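Local coordinates for protein prephenate dehydratase:Amino acid-binding ACT (Brucella abortus, PDB 6VH5) that probably converts prephenate to phenylpyruvate with loss of water and carbon dioxide in phenylalanine biosynthesis, and binds phenylalanine in its ACT region, at residues R134-Q139 / E184-S189; I105-M110 / I127-Q132; V115-I120 / N140-V145. All coordinates share one frame; numbering follows the deposited sequence.

All three contacts lie in and around the mixed sheet that holds strands 108-111, 122-125 and 143-146, within the prephenate dehydratase region, but they differ in burial and chemistry. Contact 2 is buried and mainly apolar: a phenylalanine ring meets an alanine and an amide, with no hydrogen bond between its segments. Contacts 1 and 3 are only partly buried and add hydrogen bonding, two bonds in contact 1 and one in contact 3. Contact 1 holds two N-H groups at the start of helix 134-139 with a carboxylate; contact 3 pairs an arginine with Asn140 at the C-terminal end of that helix. Contacts 1 and 2 share the crossing chains between the lobes, joined by Glu187 and His106, whereas contact 3 sits farthest from the chain's centre.

Contact 1 of 3, residues R134-Q139 / E184-S189; sequences RNVIRQ and ENVEDS
The carboxylate of Asp188 stands with its plane 45° from the amide of Asn135, and both of its oxygens face the backbone of helix 134-139. Each oxygen is met on its syn side: Arg134 N donates to Asp188 OD1 at 2.9 Å, and Asn135 N to Asp188 OD2 at 3.0 Å. The second bond is the straighter, 155° at the hydrogen against 133° for the first. Two bonds to separate oxygens fix the rotation of the carboxylate. Asp188 OD2 also packs 3.1 Å from Asn135 CB.

The Asn135 amide has a partner of its own. Arg138, one helical turn on, presents both NH1 and NH2 end-on to Asn135 OD1, which lies in the guanidinium plane at its edge; NH1 is 2.9 Å from that oxygen, while NH2 reaches it from above the carbonyl plane.

Deeper in, Val136 and Val186 cross at about a right angle, with Val136 CG1 3.7 Å from Val186 CB. Val186 also packs on Leu109 of strand 108-111.

A carboxylate from a distant loop thus binds two consecutive N-H groups of the helix's first turn, where the helix dipole would probably favour a negative charge. That loop runs from strand 180-183 to strand 193-200, which lies in the sheet with strands 70-77 and 96-104, a lobe-to-lobe crossover of the kind found in type 2 periplasmic-binding-protein folds.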
loop_
_atom_site.group_PDB
_atom_site.type_symbol
_atom_site.label_atom_id
_atom_site.label_comp_id
_atom_site.label_asym_id
_atom_site.label_seq_id
_atom_site.Cartn_x
_atom_site.Cartn_y
_atom_site.Cartn_z
ATOM N N ARG A 134 -1.696 14.351 16.423
ATOM C CA ARG A 134 -1.876 14.109 17.850
ATOM C C ARG A 134 -1.561 15.348 18.676
ATOM O O ARG A 134 -2.244 15.605 19.678
ATOM C CB ARG A 134 -1.004 12.936 18.304
ATOM C CG ARG A 134 -1.597 11.562 18.001
ATOM C CD ARG A 134 -0.682 10.441 18.472
ATOM N NE ARG A 134 0.543 10.377 17.683
ATOM C CZ ARG A 134 0.720 9.567 16.641
ATOM N NH1 ARG A 134 -0.252 8.750 16.257
ATOM N NH2 ARG A 134 1.868 9.580 15.970
ATOM N N ASN A 135 -0.591 16.159 18.234
ATOM C CA ASN A 135 -0.134 17.289 19.037
ATOM C C ASN A 135 -1.257 18.293 19.294
ATOM O O ASN A 135 -1.443 18.739 20.436
ATOM C CB ASN A 135 1.057 17.972 18.366
ATOM C CG ASN A 135 2.357 17.182 18.524
ATOM O OD1 ASN A 135 2.482 16.311 19.396
ATOM N ND2 ASN A 135 3.330 17.478 17.662
ATOM N N VAL A 136 -2.000 18.681 18.250
ATOM C CA VAL A 136 -3.071 19.667 18.430
ATOM C C VAL A 136 -4.265 19.087 19.169
ATOM O O VAL A 136 -5.056 19.844 19.743
ATOM C CB VAL A 136 -3.563 20.269 17.101
ATOM C CG1 VAL A 136 -2.432 21.027 16.417
ATOM C CG2 VAL A 136 -4.142 19.190 16.213
ATOM N N ILE A 137 -4.448 17.769 19.147
ATOM C CA ILE A 137 -5.493 17.184 19.979
ATOM C C ILE A 137 -5.071 17.220 21.444
ATOM O O ILE A 137 -5.882 17.513 22.333
ATOM C CB ILE A 137 -5.827 15.757 19.510
ATOM C CG1 ILE A 137 -6.575 15.803 18.164
ATOM C CG2 ILE A 137 -6.628 15.019 20.576
ATOM C CD1 ILE A 137 -6.756 14.463 17.513
ATOM N N ARG A 138 -3.785 16.978 21.712
ATOM C CA ARG A 138 -3.293 16.929 23.083
ATOM C C ARG A 138 -3.086 18.326 23.657
ATOM O O ARG A 138 -3.419 18.575 24.821
ATOM C CB ARG A 138 -1.977 16.141 23.141
ATOM C CG ARG A 138 -1.333 16.127 24.525
ATOM C CD ARG A 138 0.146 15.693 24.532
ATOM N NE ARG A 138 1.037 16.710 23.973
ATOM C CZ ARG A 138 1.601 16.636 22.768
ATOM N NH1 ARG A 138 1.380 15.581 21.991
ATOM N NH2 ARG A 138 2.392 17.614 22.341
ATOM N N GLN A 139 -2.575 19.255 22.844
ATOM C CA GLN A 139 -2.306 20.608 23.321
ATOM C C GLN A 139 -3.578 21.336 23.740
ATOM O O GLN A 139 -3.537 22.170 24.652
ATOM C CB GLN A 139 -1.587 21.408 22.234
ATOM C CG GLN A 139 -0.112 21.098 22.095
ATOM C CD GLN A 139 0.470 21.642 20.799
ATOM O OE1 GLN A 139 -0.267 21.965 19.865
ATOM N NE2 GLN A 139 1.794 21.740 20.735
ATOM N N GLU A 184 -4.220 26.617 10.769
ATOM C CA GLU A 184 -3.716 26.166 9.483
ATOM C C GLU A 184 -2.581 25.180 9.685
ATOM O O GLU A 184 -1.801 25.317 10.627
ATOM C CB GLU A 184 -3.217 27.347 8.650
ATOM C CG GLU A 184 -4.311 28.072 7.892
ATOM C CD GLU A 184 -3.790 29.262 7.114
ATOM O OE1 GLU A 184 -2.585 29.577 7.232
ATOM O OE2 GLU A 184 -4.591 29.885 6.385
ATOM N N ASN A 185 -2.513 24.172 8.813
ATOM C CA ASN A 185 -1.364 23.260 8.725
ATOM C C ASN A 185 -0.987 22.691 10.093
ATOM O O ASN A 185 0.131 22.865 10.582
ATOM C CB ASN A 185 -0.164 23.960 8.077
ATOM C CG ASN A 185 -0.403 24.284 6.620
ATOM O OD1 ASN A 185 -1.321 23.743 5.993
ATOM N ND2 ASN A 185 0.407 25.186 6.075
ATOM N N VAL A 186 -1.959 22.023 10.721
ATOM C CA VAL A 186 -1.815 21.634 12.120
ATOM C C VAL A 186 -1.184 20.258 12.300
ATOM O O VAL A 186 -1.046 19.801 13.444
ATOM C CB VAL A 186 -3.189 21.652 12.816
ATOM C CG1 VAL A 186 -3.860 23.000 12.622
ATOM C CG2 VAL A 186 -4.054 20.519 12.298
ATOM N N GLU A 187 -0.773 19.599 11.218
ATOM C CA GLU A 187 -0.220 18.254 11.310
ATOM C C GLU A 187 1.118 18.246 12.051
ATOM O O GLU A 187 1.862 19.234 12.070
ATOM C CB GLU A 187 -0.052 17.638 9.911
ATOM C CG GLU A 187 0.981 18.325 9.030
ATOM C CD GLU A 187 0.425 19.522 8.265
ATOM O OE1 GLU A 187 1.197 20.143 7.492
ATOM O OE2 GLU A 187 -0.778 19.835 8.429
ATOM N N ASP A 188 1.400 17.106 12.685
ATOM C CA ASP A 188 2.610 16.906 13.470
ATOM C C ASP A 188 3.866 17.034 12.618
ATOM O O ASP A 188 4.656 17.966 12.796
ATOM C CB ASP A 188 2.571 15.531 14.146
ATOM C CG ASP A 188 1.481 15.428 15.210
ATOM O OD1 ASP A 188 1.101 14.294 15.577
ATOM O OD2 ASP A 188 0.967 16.481 15.646
ATOM N N SER A 189 4.037 16.122 11.667
ATOM C CA SER A 189 5.240 16.085 10.850
ATOM C C SER A 189 5.013 16.869 9.570
ATOM O O SER A 189 3.903 16.921 9.035
ATOM C CB SER A 189 5.640 14.647 10.508
ATOM O OG SER A 189 4.711 13.706 11.021
#

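Contact 2 of 3, residues I105-M110 / I127-Q132; sequences IHFQLM and IHALGQ
The nearest CA atoms across the contact, those of Phe107 and Ala129, are 8.3 Å apart; the extended chain leading into strand 108-111 passes helix 127-130 at a distance that the Phe107 side chain bridges. The ring does so with its far end. Phe107 CZ lies 3.4 Å from Ala129 CB, and Phe107 CE2 lies 3.5 Å from the same methyl, so one carbon rests against two neighbouring ring atoms. It approaches the ring obliquely. The ring end also comes close to the helix backbone, with Phe107 CZ 4.0 Å from Ala129 CA.

Gln132 takes a different part of the same ring. Its NE2 sits at the ring edge, near the ring plane, 3.5 Å from Phe107 CE1. The chain beyond CG is fully extended (chi2 -179°), which carries the amide away from its own backbone to this position. Amide and ring planes stand 78° apart, almost perpendicular, and with NE2 at the rim this is edge packing, not a stack of flat groups.

Other elements complete the surroundings. Phe107 and Ala129 both touch Thr150 of helix 150-160, and Phe107 also packs on Leu168 of strand 165-169. Phe107 N donates to Glu187 OE2, which ties this chain to the loop 184-189, which also passes between the lobes. On the helix, Ile127 and His128 pack on Thr55 and Glu57 of the second subunit.

The ring thus packs where the chain passes from strand 96-104 in one sheet to strand 108-111 in the other, one of the two inter-lobe crossings of a type 2 periplasmic-binding-protein-like fold. The side chain of Gln132 is about 9 Å from that of Thr194, predicted to be essential for dehydratase activity, consistent with a place beside the active-site cleft.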
loop_
_atom_site.group_PDB
_atom_site.type_symbol
_atom_site.label_atom_id
_atom_site.label_comp_id
_atom_site.label_asym_id
_atom_site.label_seq_id
_atom_site.Cartn_x
_atom_site.Cartn_y
_atom_site.Cartn_z
ATOM N N ILE A 105 0.740 17.360 1.355
ATOM C CA ILE A 105 -0.437 17.019 2.152
ATOM C C ILE A 105 -0.446 17.872 3.419
ATOM O O ILE A 105 0.521 17.863 4.188
ATOM C CB ILE A 105 -0.449 15.521 2.495
ATOM C CG1 ILE A 105 -0.528 14.691 1.227
ATOM C CG2 ILE A 105 -1.617 15.180 3.403
ATOM C CD1 ILE A 105 -1.637 15.133 0.292
ATOM N N HIS A 106 -1.540 18.598 3.646
ATOM C CA HIS A 106 -1.703 19.425 4.836
ATOM C C HIS A 106 -3.103 19.254 5.407
ATOM O O HIS A 106 -4.072 19.048 4.669
ATOM C CB HIS A 106 -1.436 20.906 4.535
ATOM C CG HIS A 106 -0.020 21.195 4.150
ATOM N ND1 HIS A 106 1.051 20.875 4.959
ATOM C CD2 HIS A 106 0.506 21.739 3.026
ATOM C CE1 HIS A 106 2.173 21.229 4.357
ATOM N NE2 HIS A 106 1.870 21.753 3.182
ATOM N N PHE A 107 -3.199 19.369 6.733
ATOM C CA PHE A 107 -4.457 19.275 7.460
ATOM C C PHE A 107 -4.833 20.620 8.054
ATOM O O PHE A 107 -3.989 21.314 8.634
ATOM C CB PHE A 107 -4.376 18.255 8.593
ATOM C CG PHE A 107 -4.529 16.852 8.148
ATOM C CD1 PHE A 107 -3.425 16.045 7.992
ATOM C CD2 PHE A 107 -5.787 16.343 7.868
ATOM C CE1 PHE A 107 -3.568 14.747 7.569
ATOM C CE2 PHE A 107 -5.940 15.044 7.447
ATOM C CZ PHE A 107 -4.826 14.243 7.288
ATOM N N GLN A 108 -6.115 20.959 7.951
ATOM C CA GLN A 108 -6.652 22.198 8.492
ATOM C C GLN A 108 -7.683 21.873 9.562
ATOM O O GLN A 108 -8.547 21.015 9.356
ATOM C CB GLN A 108 -7.283 23.049 7.385
ATOM C CG GLN A 108 -6.498 23.046 6.074
ATOM C CD GLN A 108 -5.153 23.740 6.192
ATOM O OE1 GLN A 108 -4.868 24.411 7.188
ATOM N NE2 GLN A 108 -4.307 23.566 5.182
ATOM N N LEU A 109 -7.586 22.558 10.701
ATOM C CA LEU A 109 -8.573 22.439 11.769
ATOM C C LEU A 109 -9.716 23.387 11.437
ATOM O O LEU A 109 -9.541 24.610 11.417
ATOM C CB LEU A 109 -7.943 22.754 13.127
ATOM C CG LEU A 109 -8.843 22.881 14.364
ATOM C CD1 LEU A 109 -9.491 21.556 14.755
ATOM C CD2 LEU A 109 -8.018 23.427 15.530
ATOM N N MET A 110 -10.881 22.828 11.146
ATOM C CA MET A 110 -11.998 23.619 10.663
ATOM C C MET A 110 -13.205 23.415 11.563
ATOM O O MET A 110 -13.417 22.333 12.118
ATOM C CB MET A 110 -12.356 23.261 9.213
ATOM C CG MET A 110 -12.480 21.788 8.963
ATOM S SD MET A 110 -12.645 21.417 7.205
ATOM C CE MET A 110 -10.987 21.772 6.604
ATOM N N ILE A 127 -8.994 7.852 11.040
ATOM C CA ILE A 127 -8.172 7.403 12.165
ATOM C C ILE A 127 -6.686 7.598 11.885
ATOM O O ILE A 127 -5.914 7.913 12.796
ATOM C CB ILE A 127 -8.503 5.936 12.513
ATOM C CG1 ILE A 127 -7.672 5.464 13.710
ATOM C CG2 ILE A 127 -8.296 5.027 11.299
ATOM C CD1 ILE A 127 -8.172 4.174 14.340
ATOM N N HIS A 128 -6.269 7.454 10.627
ATOM C CA HIS A 128 -4.875 7.689 10.266
ATOM C C HIS A 128 -4.542 9.177 10.323
ATOM O O HIS A 128 -3.404 9.544 10.642
ATOM C CB HIS A 128 -4.594 7.101 8.877
ATOM C CG HIS A 128 -3.156 7.149 8.461
ATOM N ND1 HIS A 128 -2.207 6.274 8.950
ATOM C CD2 HIS A 128 -2.508 7.956 7.588
ATOM C CE1 HIS A 128 -1.034 6.545 8.404
ATOM N NE2 HIS A 128 -1.189 7.561 7.573
ATOM N N ALA A 129 -5.506 10.039 9.982
ATOM C CA ALA A 129 -5.313 11.484 10.106
ATOM C C ALA A 129 -5.205 11.912 11.572
ATOM O O ALA A 129 -4.342 12.724 11.933
ATOM C CB ALA A 129 -6.458 12.222 9.418
ATOM N N LEU A 130 -6.080 11.382 12.430
ATOM C CA LEU A 130 -5.978 11.660 13.859
ATOM C C LEU A 130 -4.596 11.297 14.375
ATOM O O LEU A 130 -4.033 12.000 15.221
ATOM C CB LEU A 130 -7.062 10.904 14.631
ATOM C CG LEU A 130 -8.508 11.297 14.316
ATOM C CD1 LEU A 130 -9.470 10.398 15.062
ATOM C CD2 LEU A 130 -8.762 12.753 14.673
ATOM N N GLY A 131 -4.040 10.189 13.875
ATOM C CA GLY A 131 -2.712 9.747 14.259
ATOM C C GLY A 131 -1.592 10.637 13.764
ATOM O O GLY A 131 -0.455 10.494 14.224
ATOM N N GLN A 132 -1.859 11.485 12.777
ATOM C CA GLN A 132 -0.857 12.422 12.289
ATOM C C GLN A 132 -1.033 13.816 12.865
ATOM O O GLN A 132 -0.241 14.709 12.551
ATOM C CB GLN A 132 -0.882 12.476 10.758
ATOM C CG GLN A 132 -0.630 11.133 10.136
ATOM C CD GLN A 132 -0.629 11.151 8.607
ATOM O OE1 GLN A 132 -0.123 10.223 7.984
ATOM N NE2 GLN A 132 -1.194 12.200 8.004
#

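Contact 3 of 3, residues V115-I120 / N140-V145; sequences VRREEI and NGWKGV
Arg117 NH2 donates to Asn140 OD1 at 2.8 Å. The bond is bent, 134° at the hydrogen, and NH2 stands above the carbonyl plane of the amide instead of on a lone pair. Helix 134-139 runs out in a Schellman motif, with Gly141 at positive phi the first residue to leave helical geometry. The chain then enters strand 143-146, outermost of its sheet within the chain. The contact joins the loop before strand 122-125 to this helix-to-strand turn, in a beta-alpha-beta unit of parallel neighbouring strands.

The polar ends have further partners. Arg117 NH1 makes a salt bridge with Glu183, and Asn140 ND2 donates to Val136 O in the preceding helix; together these bonds would restrict rotation of both groups. The Arg117 chain leaves its backbone with CG anti to N and bends at chi3. This brings NH2 to 3.7 Å from Trp142 CH2, an oblique approach although the guanidinium and indole planes are only 17° apart.

Trp142 is covered from two opposite sides. On one face Asn140 CB lies 3.3 Å above the plane, over the ring centre. The other face receives Ile120, which also packs on Val111 and Leu182: its CG2 makes a CH-pi contact 3.6 Å from the centroid of the Trp142 five-membered ring, 14° off the normal.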
loop_
_atom_site.group_PDB
_atom_site.type_symbol
_atom_site.label_atom_id
_atom_site.label_comp_id
_atom_site.label_asym_id
_atom_site.label_seq_id
_atom_site.Cartn_x
_atom_site.Cartn_y
_atom_site.Cartn_z
ATOM N N VAL A 115 -17.438 29.897 15.198
ATOM C CA VAL A 115 -17.174 29.112 16.395
ATOM C C VAL A 115 -15.799 29.471 16.946
ATOM O O VAL A 115 -14.826 29.622 16.194
ATOM C CB VAL A 115 -17.283 27.613 16.066
ATOM C CG1 VAL A 115 -16.613 26.754 17.121
ATOM C CG2 VAL A 115 -18.744 27.221 15.915
ATOM N N ARG A 116 -15.718 29.640 18.267
ATOM C CA ARG A 116 -14.473 30.000 18.928
ATOM C C ARG A 116 -13.730 28.743 19.378
ATOM O O ARG A 116 -14.317 27.673 19.554
ATOM C CB ARG A 116 -14.739 30.920 20.127
ATOM N N ARG A 117 -12.405 28.880 19.522
ATOM C CA ARG A 117 -11.577 27.750 19.934
ATOM C C ARG A 117 -12.082 27.126 21.233
ATOM O O ARG A 117 -11.979 25.907 21.418
ATOM C CB ARG A 117 -10.117 28.201 20.057
ATOM C CG ARG A 117 -9.155 27.158 20.621
ATOM C CD ARG A 117 -7.724 27.689 20.720
ATOM N NE ARG A 117 -7.153 27.910 19.395
ATOM C CZ ARG A 117 -6.473 26.992 18.710
ATOM N NH1 ARG A 117 -5.992 27.274 17.501
ATOM N NH2 ARG A 117 -6.269 25.787 19.230
ATOM N N GLU A 118 -12.624 27.946 22.147
ATOM C CA GLU A 118 -13.076 27.443 23.446
ATOM C C GLU A 118 -14.226 26.447 23.325
ATOM O O GLU A 118 -14.413 25.606 24.213
ATOM C CB GLU A 118 -13.562 28.583 24.338
ATOM C CG GLU A 118 -12.671 29.753 24.373
ATOM C CD GLU A 118 -13.010 30.805 23.356
ATOM O OE1 GLU A 118 -14.017 31.516 23.599
ATOM O OE2 GLU A 118 -12.277 30.925 22.344
ATOM N N GLU A 119 -15.020 26.531 22.262
ATOM C CA GLU A 119 -16.196 25.673 22.181
ATOM C C GLU A 119 -15.878 24.234 21.780
ATOM O O GLU A 119 -16.661 23.337 22.115
ATOM C CB GLU A 119 -17.216 26.291 21.219
ATOM C CG GLU A 119 -17.443 27.770 21.526
ATOM C CD GLU A 119 -18.547 28.405 20.716
ATOM O OE1 GLU A 119 -19.698 27.906 20.753
ATOM O OE2 GLU A 119 -18.245 29.410 20.033
ATOM N N ILE A 120 -14.753 23.984 21.097
ATOM C CA ILE A 120 -14.494 22.649 20.559
ATOM C C ILE A 120 -14.212 21.670 21.690
ATOM O O ILE A 120 -13.450 21.967 22.616
ATOM C CB ILE A 120 -13.341 22.677 19.542
ATOM C CG1 ILE A 120 -13.757 23.435 18.282
ATOM C CG2 ILE A 120 -12.863 21.266 19.203
ATOM C CD1 ILE A 120 -13.312 24.862 18.262
ATOM N N ASN A 140 -4.710 21.027 23.113
ATOM C CA ASN A 140 -5.966 21.708 23.398
ATOM C C ASN A 140 -6.925 20.893 24.258
ATOM O O ASN A 140 -8.010 21.389 24.579
ATOM C CB ASN A 140 -6.659 22.104 22.092
ATOM C CG ASN A 140 -5.897 23.179 21.328
ATOM O OD1 ASN A 140 -6.017 24.366 21.618
ATOM N ND2 ASN A 140 -5.108 22.760 20.339
ATOM N N GLY A 141 -6.558 19.675 24.642
ATOM C CA GLY A 141 -7.425 18.875 25.489
ATOM C C GLY A 141 -8.684 18.390 24.798
ATOM O O GLY A 141 -9.760 18.367 25.413
ATOM N N TRP A 142 -8.582 18.039 23.523
ATOM C CA TRP A 142 -9.710 17.544 22.753
ATOM C C TRP A 142 -9.697 16.020 22.688
ATOM O O TRP A 142 -8.715 15.365 23.039
ATOM C CB TRP A 142 -9.687 18.152 21.353
ATOM C CG TRP A 142 -9.912 19.623 21.370
ATOM C CD1 TRP A 142 -10.682 20.320 22.251
ATOM C CD2 TRP A 142 -9.350 20.590 20.477
ATOM N NE1 TRP A 142 -10.647 21.660 21.956
ATOM C CE2 TRP A 142 -9.834 21.853 20.871
ATOM C CE3 TRP A 142 -8.494 20.509 19.375
ATOM C CZ2 TRP A 142 -9.487 23.027 20.207
ATOM C CZ3 TRP A 142 -8.157 21.672 18.714
ATOM C CH2 TRP A 142 -8.654 22.913 19.128
ATOM N N LYS A 143 -10.834 15.460 22.269
ATOM C CA LYS A 143 -11.006 14.022 22.081
ATOM C C LYS A 143 -11.142 13.758 20.589
ATOM O O LYS A 143 -12.128 14.172 19.971
ATOM C CB LYS A 143 -12.225 13.507 22.844
ATOM N N GLY A 144 -10.157 13.078 20.009
ATOM C CA GLY A 144 -10.259 12.685 18.611
ATOM C C GLY A 144 -11.332 11.626 18.414
ATOM O O GLY A 144 -11.430 10.660 19.172
ATOM N N VAL A 145 -12.146 11.806 17.377
ATOM C CA VAL A 145 -13.252 10.900 17.082
ATOM C C VAL A 145 -13.086 10.344 15.672
ATOM O O VAL A 145 -12.901 11.104 14.712
ATOM C CB VAL A 145 -14.614 11.601 17.237
ATOM C CG1 VAL A 145 -15.739 10.654 16.880
ATOM C CG2 VAL A 145 -14.782 12.122 18.662
#